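Local coordinates for protein REP-associated tyrosine transposase (Escherichia coli, PDB 4ER8) that binds single-stranded and hairpin DNA of repetitive extragenic palindromes and, as an HUH-type transposase, cleaves and recombines the mosaic elements they form, at residues 50-55 / 134-140; 77-81 / 94-98. Residues are numbered along the deposited sequence.

Interaction 1: 50-55 / 134-140; sequences INAWVV and FSTFHRD
Five hydrogen bonds fasten 134-140 to strand 50-55, the outer edge of the antiparallel sheet that carries the HUH histidines. Two join backbone to backbone where 134-136, extended at Ser135, runs antiparallel to the strand: Val55 N gives to Phe134 O (3.0 Å) and Thr136 N to Trp53 O (3.0 Å). They flank a single beta bridge, Val54 with Ser135, a non-hydrogen-bonded pair whose CA atoms lie 4.3 Å apart. A third runs from Trp53 N to the side chain of Thr136, at OG1 (3.2 Å). In the p rotamer, Thr136 OG1 takes the place of a backbone acceptor; it also bonds to Tyr117 OH, as does Asp140 OD2. Then the chain turns into the helix starting at Phe137: Ser135, also p, accepts Phe137 N at OG (3.1 Å), an ST turn. Two residues into the helix, Arg139 reaches back to the strand, NH1 to Ile50 O (3.1 Å) and NH2 to Asn51 O (3.0 Å), beside a classic beta bulge in which Asn51 and Ala52 both face Ile63. Asp140 OD1 forms a salt bridge with Arg139 NH2 (2.6 Å), consistent with holding the guanidinium in place. The packing is light: Val55 CB lies 4.3 Å from Phe134 CB, and Val54 CG1 3.6 Å from Ser135 CB.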
loop_
_atom_site.group_PDB
_atom_site.type_symbol
_atom_site.label_atom_id
_atom_site.label_comp_id
_atom_site.label_asym_id
_atom_site.label_seq_id
_atom_site.Cartn_x
_atom_site.Cartn_y
_atom_site.Cartn_z
ATOM N N ILE A 50 -9.332 4.432 -1.524
ATOM C CA ILE A 50 -8.374 3.746 -0.689
ATOM C C ILE A 50 -9.122 2.834 0.288
ATOM O O ILE A 50 -9.582 3.290 1.340
ATOM C CB ILE A 50 -7.516 4.709 0.127
ATOM C CG1 ILE A 50 -6.752 5.671 -0.790
ATOM C CG2 ILE A 50 -6.546 3.924 1.005
ATOM C CD1 ILE A 50 -5.731 6.627 -0.068
ATOM N N ASN A 51 -9.226 1.548 -0.059
ATOM C CA ASN A 51 -9.793 0.552 0.832
ATOM C C ASN A 51 -8.902 0.403 2.066
ATOM O O ASN A 51 -9.404 0.429 3.205
ATOM C CB ASN A 51 -9.952 -0.774 0.116
ATOM C CG ASN A 51 -11.070 -0.758 -0.890
ATOM O OD1 ASN A 51 -12.221 -0.901 -0.533
ATOM N ND2 ASN A 51 -10.734 -0.604 -2.162
ATOM N N ALA A 52 -7.592 0.277 1.845
ATOM C CA ALA A 52 -6.649 0.281 2.940
ATOM C C ALA A 52 -5.218 0.606 2.512
ATOM O O ALA A 52 -4.863 0.448 1.351
ATOM C CB ALA A 52 -6.691 -1.033 3.684
ATOM N N TRP A 53 -4.395 1.041 3.464
ATOM C CA TRP A 53 -3.028 1.348 3.137
ATOM C C TRP A 53 -2.161 1.302 4.403
ATOM O O TRP A 53 -2.601 1.788 5.432
ATOM C CB TRP A 53 -3.023 2.739 2.510
ATOM C CG TRP A 53 -1.881 3.101 1.628
ATOM C CD1 TRP A 53 -0.545 2.904 1.866
ATOM C CD2 TRP A 53 -1.971 3.814 0.385
ATOM N NE1 TRP A 53 0.193 3.420 0.814
ATOM C CE2 TRP A 53 -0.664 4.000 -0.089
ATOM C CE3 TRP A 53 -3.044 4.314 -0.374
ATOM C CZ2 TRP A 53 -0.398 4.658 -1.297
ATOM C CZ3 TRP A 53 -2.783 4.954 -1.570
ATOM C CH2 TRP A 53 -1.478 5.117 -2.030
ATOM N N VAL A 54 -0.982 0.669 4.346
ATOM C CA VAL A 54 0.085 0.941 5.314
ATOM C C VAL A 54 1.286 1.561 4.625
ATOM O O VAL A 54 1.612 1.241 3.474
ATOM C CB VAL A 54 0.731 -0.293 5.929
ATOM C CG1 VAL A 54 0.146 -0.626 7.230
ATOM C CG2 VAL A 54 0.769 -1.452 4.947
ATOM N N VAL A 55 1.995 2.382 5.376
ATOM C CA VAL A 55 3.305 2.823 4.969
ATOM C C VAL A 55 4.330 2.320 5.973
ATOM O O VAL A 55 4.201 2.512 7.176
ATOM C CB VAL A 55 3.371 4.316 4.984
ATOM C CG1 VAL A 55 4.772 4.769 4.529
ATOM C CG2 VAL A 55 2.240 4.885 4.122
ATOM N N PHE A 134 1.186 4.850 11.056
ATOM C CA PHE A 134 1.335 5.122 9.628
ATOM C C PHE A 134 0.445 4.225 8.784
ATOM O O PHE A 134 0.943 3.472 7.940
ATOM C CB PHE A 134 2.800 4.954 9.218
ATOM C CG PHE A 134 3.718 5.936 9.865
ATOM C CD1 PHE A 134 4.664 5.516 10.791
ATOM C CD2 PHE A 134 3.621 7.299 9.575
ATOM C CE1 PHE A 134 5.518 6.431 11.432
ATOM C CE2 PHE A 134 4.475 8.244 10.203
ATOM C CZ PHE A 134 5.418 7.805 11.140
ATOM N N SER A 135 -0.860 4.283 9.001
ATOM C CA SER A 135 -1.768 3.464 8.217
ATOM C C SER A 135 -3.205 3.944 8.324
ATOM O O SER A 135 -3.492 4.847 9.095
ATOM C CB SER A 135 -1.699 2.038 8.700
ATOM O OG SER A 135 -2.352 1.940 9.926
ATOM N N THR A 136 -4.103 3.318 7.572
ATOM C CA THR A 136 -5.511 3.624 7.666
ATOM C C THR A 136 -6.230 2.814 8.772
ATOM O O THR A 136 -7.482 2.808 8.862
ATOM C CB THR A 136 -6.194 3.343 6.359
ATOM O OG1 THR A 136 -6.076 1.942 6.054
ATOM C CG2 THR A 136 -5.557 4.183 5.286
ATOM N N PHE A 137 -5.445 2.124 9.601
ATOM C CA PHE A 137 -6.038 1.308 10.659
ATOM C C PHE A 137 -6.921 2.155 11.554
ATOM O O PHE A 137 -8.094 1.870 11.731
ATOM C CB PHE A 137 -4.974 0.624 11.480
ATOM C CG PHE A 137 -5.522 -0.207 12.597
ATOM C CD1 PHE A 137 -6.222 -1.396 12.330
ATOM C CD2 PHE A 137 -5.298 0.155 13.924
ATOM C CE1 PHE A 137 -6.700 -2.197 13.371
ATOM C CE2 PHE A 137 -5.786 -0.629 14.970
ATOM C CZ PHE A 137 -6.481 -1.802 14.688
ATOM N N HIS A 138 -6.333 3.205 12.109
ATOM C CA HIS A 138 -7.063 4.254 12.865
ATOM C C HIS A 138 -8.217 4.921 12.097
ATOM O O HIS A 138 -9.286 5.070 12.644
ATOM C CB HIS A 138 -6.052 5.251 13.413
ATOM C CG HIS A 138 -4.898 4.572 14.083
ATOM N ND1 HIS A 138 -4.895 4.258 15.430
ATOM C CD2 HIS A 138 -3.738 4.078 13.578
ATOM C CE1 HIS A 138 -3.768 3.633 15.734
ATOM N NE2 HIS A 138 -3.047 3.514 14.629
ATOM N N ARG A 139 -8.041 5.282 10.830
ATOM C CA ARG A 139 -9.208 5.710 10.090
ATOM C C ARG A 139 -10.318 4.659 10.240
ATOM O O ARG A 139 -11.481 5.022 10.451
ATOM C CB ARG A 139 -8.915 5.963 8.613
ATOM C CG ARG A 139 -10.132 6.426 7.830
ATOM C CD ARG A 139 -10.046 6.117 6.329
ATOM N NE ARG A 139 -10.389 4.716 6.068
ATOM C CZ ARG A 139 -9.947 3.979 5.057
ATOM N NH1 ARG A 139 -9.095 4.485 4.170
ATOM N NH2 ARG A 139 -10.346 2.721 4.955
ATOM N N ASP A 140 -9.960 3.375 10.160
ATOM C CA ASP A 140 -10.942 2.295 10.107
ATOM C C ASP A 140 -11.543 1.972 11.452
ATOM O O ASP A 140 -12.730 1.646 11.520
ATOM C CB ASP A 140 -10.334 1.038 9.516
ATOM C CG ASP A 140 -10.234 1.094 8.002
ATOM O OD1 ASP A 140 -10.721 2.074 7.395
ATOM O OD2 ASP A 140 -9.682 0.149 7.411
#

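Interaction 2: 77-81 / 94-98; sequences WREIK and WQPRF. With nucleotides of chain B.
A buried, lysine-centred contact joins helix 73-87 to the irregular loop leading into strand 99-102, at the surface that receives the DNA. Lys81 is largely drawn out (chi2 and chi4 t) but bent at chi3 (113°), and NZ donates to Gln95 O (3.0 Å), Arg97 O (2.6 Å) and OP1 of DC30 of chain B (2.5 Å); a flexible cation suits this spot because it can pair with two carbonyls and a phosphate together. Arg97, with positive phi (40/-140), turns the loop around that phosphate: its N bonds to OP2 of DC30 of chain B (2.9 Å), while NE reaches OP2 of DC31 of chain B (2.8 Å). Gln95 NE2 bonds to a guanine base of the DNA. At the helix end of the contact, Trp94 NE1 gives to Lys81 O (3.0 Å), and Lys81 CB sits over the indole's five-membered ring, 3.5 Å from its centroid, a CH-pi contact. The five-membered ring of Trp77 and the Phe98 ring pack obliquely, centroids 4.2 Å apart and planes at 42°, with Trp77 CD1 3.5 Å from Phe98 CZ. Trp94, Trp77 and Phe98 all rest on Val18 of strand 13-19, and Trp77 also stacks on Trp64 of strand 59-65, so the helix and loop are both seated on the sheet.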
loop_
_atom_site.group_PDB
_atom_site.type_symbol
_atom_site.label_atom_id
_atom_site.label_comp_id
_atom_site.label_asym_id
_atom_site.label_seq_id
_atom_site.Cartn_x
_atom_site.Cartn_y
_atom_site.Cartn_z
ATOM N N TRP A 77 -0.208 4.858 -10.249
ATOM C CA TRP A 77 1.002 4.565 -9.513
ATOM C C TRP A 77 2.124 5.341 -10.122
ATOM O O TRP A 77 3.091 5.703 -9.437
ATOM C CB TRP A 77 1.354 3.083 -9.560
ATOM C CG TRP A 77 0.794 2.291 -8.433
ATOM C CD1 TRP A 77 0.041 1.184 -8.536
ATOM C CD2 TRP A 77 0.941 2.552 -7.030
ATOM N NE1 TRP A 77 -0.316 0.731 -7.291
ATOM C CE2 TRP A 77 0.231 1.551 -6.346
ATOM C CE3 TRP A 77 1.589 3.544 -6.289
ATOM C CZ2 TRP A 77 0.158 1.491 -4.953
ATOM C CZ3 TRP A 77 1.533 3.481 -4.897
ATOM C CH2 TRP A 77 0.813 2.461 -4.246
ATOM N N ARG A 78 2.037 5.582 -11.419
ATOM C CA ARG A 78 3.161 6.246 -12.050
ATOM C C ARG A 78 3.242 7.668 -11.545
ATOM O O ARG A 78 4.329 8.151 -11.186
ATOM C CB ARG A 78 3.091 6.207 -13.552
ATOM C CG ARG A 78 4.332 6.769 -14.155
ATOM C CD ARG A 78 4.050 7.557 -15.381
ATOM N NE ARG A 78 3.716 6.778 -16.583
ATOM C CZ ARG A 78 2.600 6.950 -17.284
ATOM N NH1 ARG A 78 1.675 7.862 -16.897
ATOM N NH2 ARG A 78 2.409 6.225 -18.374
ATOM N N GLU A 79 2.089 8.317 -11.446
ATOM C CA GLU A 79 2.107 9.658 -10.939
ATOM C C GLU A 79 2.526 9.668 -9.473
ATOM O O GLU A 79 3.389 10.461 -9.080
ATOM C CB GLU A 79 0.774 10.372 -11.186
ATOM C CG GLU A 79 0.403 10.640 -12.690
ATOM C CD GLU A 79 1.517 11.339 -13.522
ATOM O OE1 GLU A 79 2.384 12.074 -12.939
ATOM O OE2 GLU A 79 1.507 11.156 -14.769
ATOM N N ILE A 80 2.001 8.757 -8.653
ATOM C CA ILE A 80 2.330 8.826 -7.222
ATOM C C ILE A 80 3.816 8.772 -6.967
ATOM O O ILE A 80 4.352 9.635 -6.296
ATOM C CB ILE A 80 1.593 7.762 -6.371
ATOM C CG1 ILE A 80 0.084 7.969 -6.443
ATOM C CG2 ILE A 80 2.039 7.812 -4.918
ATOM C CD1 ILE A 80 -0.668 6.804 -5.951
ATOM N N LYS A 81 4.488 7.759 -7.497
ATOM C CA LYS A 81 5.934 7.587 -7.261
ATOM C C LYS A 81 6.611 8.777 -7.850
ATOM O O LYS A 81 7.632 9.197 -7.343
ATOM C CB LYS A 81 6.490 6.332 -7.932
ATOM C CG LYS A 81 5.973 5.026 -7.373
ATOM C CD LYS A 81 6.194 3.862 -8.316
ATOM C CE LYS A 81 7.174 2.894 -7.762
ATOM N NZ LYS A 81 7.454 1.810 -8.749
ATOM N N TRP A 94 12.745 4.123 -5.974
ATOM C CA TRP A 94 11.724 3.072 -6.058
ATOM C C TRP A 94 12.209 1.739 -6.581
ATOM O O TRP A 94 12.919 1.705 -7.565
ATOM C CB TRP A 94 10.612 3.547 -7.001
ATOM C CG TRP A 94 9.889 4.746 -6.437
ATOM C CD1 TRP A 94 9.882 6.029 -6.937
ATOM C CD2 TRP A 94 9.110 4.783 -5.229
ATOM N NE1 TRP A 94 9.138 6.854 -6.109
ATOM C CE2 TRP A 94 8.650 6.111 -5.065
ATOM C CE3 TRP A 94 8.751 3.817 -4.280
ATOM C CZ2 TRP A 94 7.843 6.498 -3.991
ATOM C CZ3 TRP A 94 7.943 4.196 -3.207
ATOM C CH2 TRP A 94 7.503 5.529 -3.070
ATOM N N GLN A 95 11.788 0.628 -5.985
ATOM C CA GLN A 95 11.807 -0.605 -6.777
ATOM C C GLN A 95 10.909 -0.394 -8.019
ATOM O O GLN A 95 9.774 0.056 -7.917
ATOM C CB GLN A 95 11.423 -1.866 -5.990
ATOM C CG GLN A 95 10.928 -3.005 -6.885
ATOM C CD GLN A 95 10.950 -4.354 -6.235
ATOM O OE1 GLN A 95 10.822 -4.477 -5.025
ATOM N NE2 GLN A 95 11.106 -5.390 -7.029
ATOM N N PRO A 96 11.459 -0.633 -9.208
ATOM C CA PRO A 96 10.685 -0.431 -10.416
ATOM C C PRO A 96 9.351 -1.172 -10.366
ATOM O O PRO A 96 9.216 -2.211 -9.700
ATOM C CB PRO A 96 11.595 -1.058 -11.498
ATOM C CG PRO A 96 12.985 -0.721 -11.012
ATOM C CD PRO A 96 12.861 -0.992 -9.509
ATOM N N ARG A 97 8.391 -0.633 -11.108
ATOM C CA ARG A 97 7.014 -1.082 -11.096
ATOM C C ARG A 97 6.553 -1.419 -9.669
ATOM O O ARG A 97 6.873 -0.678 -8.738
ATOM C CB ARG A 97 6.835 -2.194 -12.109
ATOM C CG ARG A 97 7.554 -1.882 -13.424
ATOM C CD ARG A 97 7.439 -3.015 -14.423
ATOM N NE ARG A 97 6.054 -3.252 -14.811
ATOM C CZ ARG A 97 5.646 -4.181 -15.667
ATOM N NH1 ARG A 97 6.529 -4.961 -16.266
ATOM N NH2 ARG A 97 4.354 -4.306 -15.954
ATOM N N PHE A 98 5.789 -2.504 -9.513
ATOM C CA PHE A 98 5.087 -2.824 -8.264
ATOM C C PHE A 98 4.329 -4.153 -8.407
ATOM O O PHE A 98 4.031 -4.593 -9.529
ATOM C CB PHE A 98 4.083 -1.718 -7.916
ATOM C CG PHE A 98 3.083 -1.459 -9.002
ATOM C CD1 PHE A 98 1.871 -2.163 -9.041
ATOM C CD2 PHE A 98 3.326 -0.490 -9.994
ATOM C CE1 PHE A 98 0.935 -1.943 -10.063
ATOM C CE2 PHE A 98 2.374 -0.248 -11.007
ATOM C CZ PHE A 98 1.191 -1.000 -11.054
ATOM P P DC B 30 6.689 2.538 -11.994
ATOM O OP1 DC B 30 5.984 2.024 -10.808
ATOM O OP2 DC B 30 8.049 2.015 -12.298
ATOM O "O5'" DC B 30 5.808 2.317 -13.328
ATOM C "C5'" DC B 30 4.481 2.748 -13.361
ATOM C "C4'" DC B 30 3.820 2.474 -14.707
ATOM O "O4'" DC B 30 4.487 3.247 -15.708
ATOM C "C3'" DC B 30 3.884 1.066 -15.239
ATOM O "O3'" DC B 30 2.723 0.428 -14.819
ATOM C "C2'" DC B 30 3.857 1.245 -16.743
ATOM C "C1'" DC B 30 4.534 2.581 -16.953
ATOM N N1 DC B 30 5.993 2.573 -17.358
ATOM C C2 DC B 30 6.362 2.544 -18.685
ATOM O O2 DC B 30 5.465 2.471 -19.511
ATOM N N3 DC B 30 7.688 2.567 -19.040
ATOM C C4 DC B 30 8.631 2.619 -18.089
ATOM N N4 DC B 30 9.902 2.652 -18.450
ATOM C C5 DC B 30 8.289 2.662 -16.711
ATOM C C6 DC B 30 6.974 2.650 -16.404
ATOM P P DA B 3 6.896 -13.015 -12.493
ATOM O OP1 DA B 3 7.251 -11.997 -13.484
ATOM O OP2 DA B 3 7.233 -14.382 -12.903
ATOM O "O5'" DA B 3 7.402 -12.828 -10.991
ATOM C "C5'" DA B 3 7.179 -11.641 -10.262
ATOM C "C4'" DA B 3 8.152 -10.557 -10.751
ATOM O "O4'" DA B 3 7.892 -9.315 -10.062
ATOM C "C3'" DA B 3 9.628 -10.815 -10.585
ATOM O "O3'" DA B 3 10.253 -10.106 -11.580
ATOM C "C2'" DA B 3 9.904 -10.173 -9.232
ATOM C "C1'" DA B 3 9.016 -8.926 -9.321
ATOM N N9 DA B 3 8.420 -8.362 -8.106
ATOM C C8 DA B 3 7.968 -9.012 -6.990
ATOM N N7 DA B 3 7.458 -8.205 -6.090
ATOM C C5 DA B 3 7.596 -6.941 -6.646
ATOM C C6 DA B 3 7.254 -5.645 -6.187
ATOM N N6 DA B 3 6.661 -5.353 -4.992
ATOM N N1 DA B 3 7.512 -4.633 -7.037
ATOM C C2 DA B 3 8.077 -4.899 -8.204
ATOM N N3 DA B 3 8.458 -6.059 -8.718
ATOM C C4 DA B 3 8.170 -7.039 -7.886
ATOM P P DC B 31 2.614 -1.153 -14.927
ATOM O OP1 DC B 31 1.285 -1.520 -14.450
ATOM O OP2 DC B 31 3.825 -1.699 -14.340
ATOM O "O5'" DC B 31 2.630 -1.448 -16.491
ATOM C "C5'" DC B 31 1.537 -1.119 -17.386
ATOM C "C4'" DC B 31 1.789 -1.739 -18.763
ATOM O "O4'" DC B 31 2.990 -1.095 -19.270
ATOM C "C3'" DC B 31 2.079 -3.258 -18.775
ATOM O "O3'" DC B 31 1.093 -3.769 -19.558
ATOM C "C2'" DC B 31 3.403 -3.426 -19.496
ATOM C "C1'" DC B 31 3.730 -2.029 -20.003
ATOM N N1 DC B 31 5.103 -1.671 -19.681
ATOM C C2 DC B 31 6.013 -1.468 -20.704
ATOM O O2 DC B 31 5.562 -1.608 -21.852
ATOM N N3 DC B 31 7.294 -1.138 -20.367
ATOM C C4 DC B 31 7.694 -1.006 -19.085
ATOM N N4 DC B 31 8.979 -0.664 -18.746
ATOM C C5 DC B 31 6.759 -1.236 -18.042
ATOM C C6 DC B 31 5.501 -1.554 -18.373
#

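Overall arrangement
Both contacts build on the same sheet, on opposite sides of the chain's centre and about 19 Å apart between centres; in sequence, interaction 2 is nested within the loop that interaction 1 closes. Interaction 1 covers a sheet edge and is partly buried, with backbone pairing at one end and an exposed arginine at the other. Interaction 2 is buried once the DNA is counted, and much of its polar chemistry serves phosphates and bases, whereas the nucleic acid is about 12 Å from the nearest atom of interaction 1. That contact lies instead near the nickel site, about 6 Å from the Val54 side chain. Trp53 CZ2 and Trp77 CH2 pack 3.9 Å apart, joining the two.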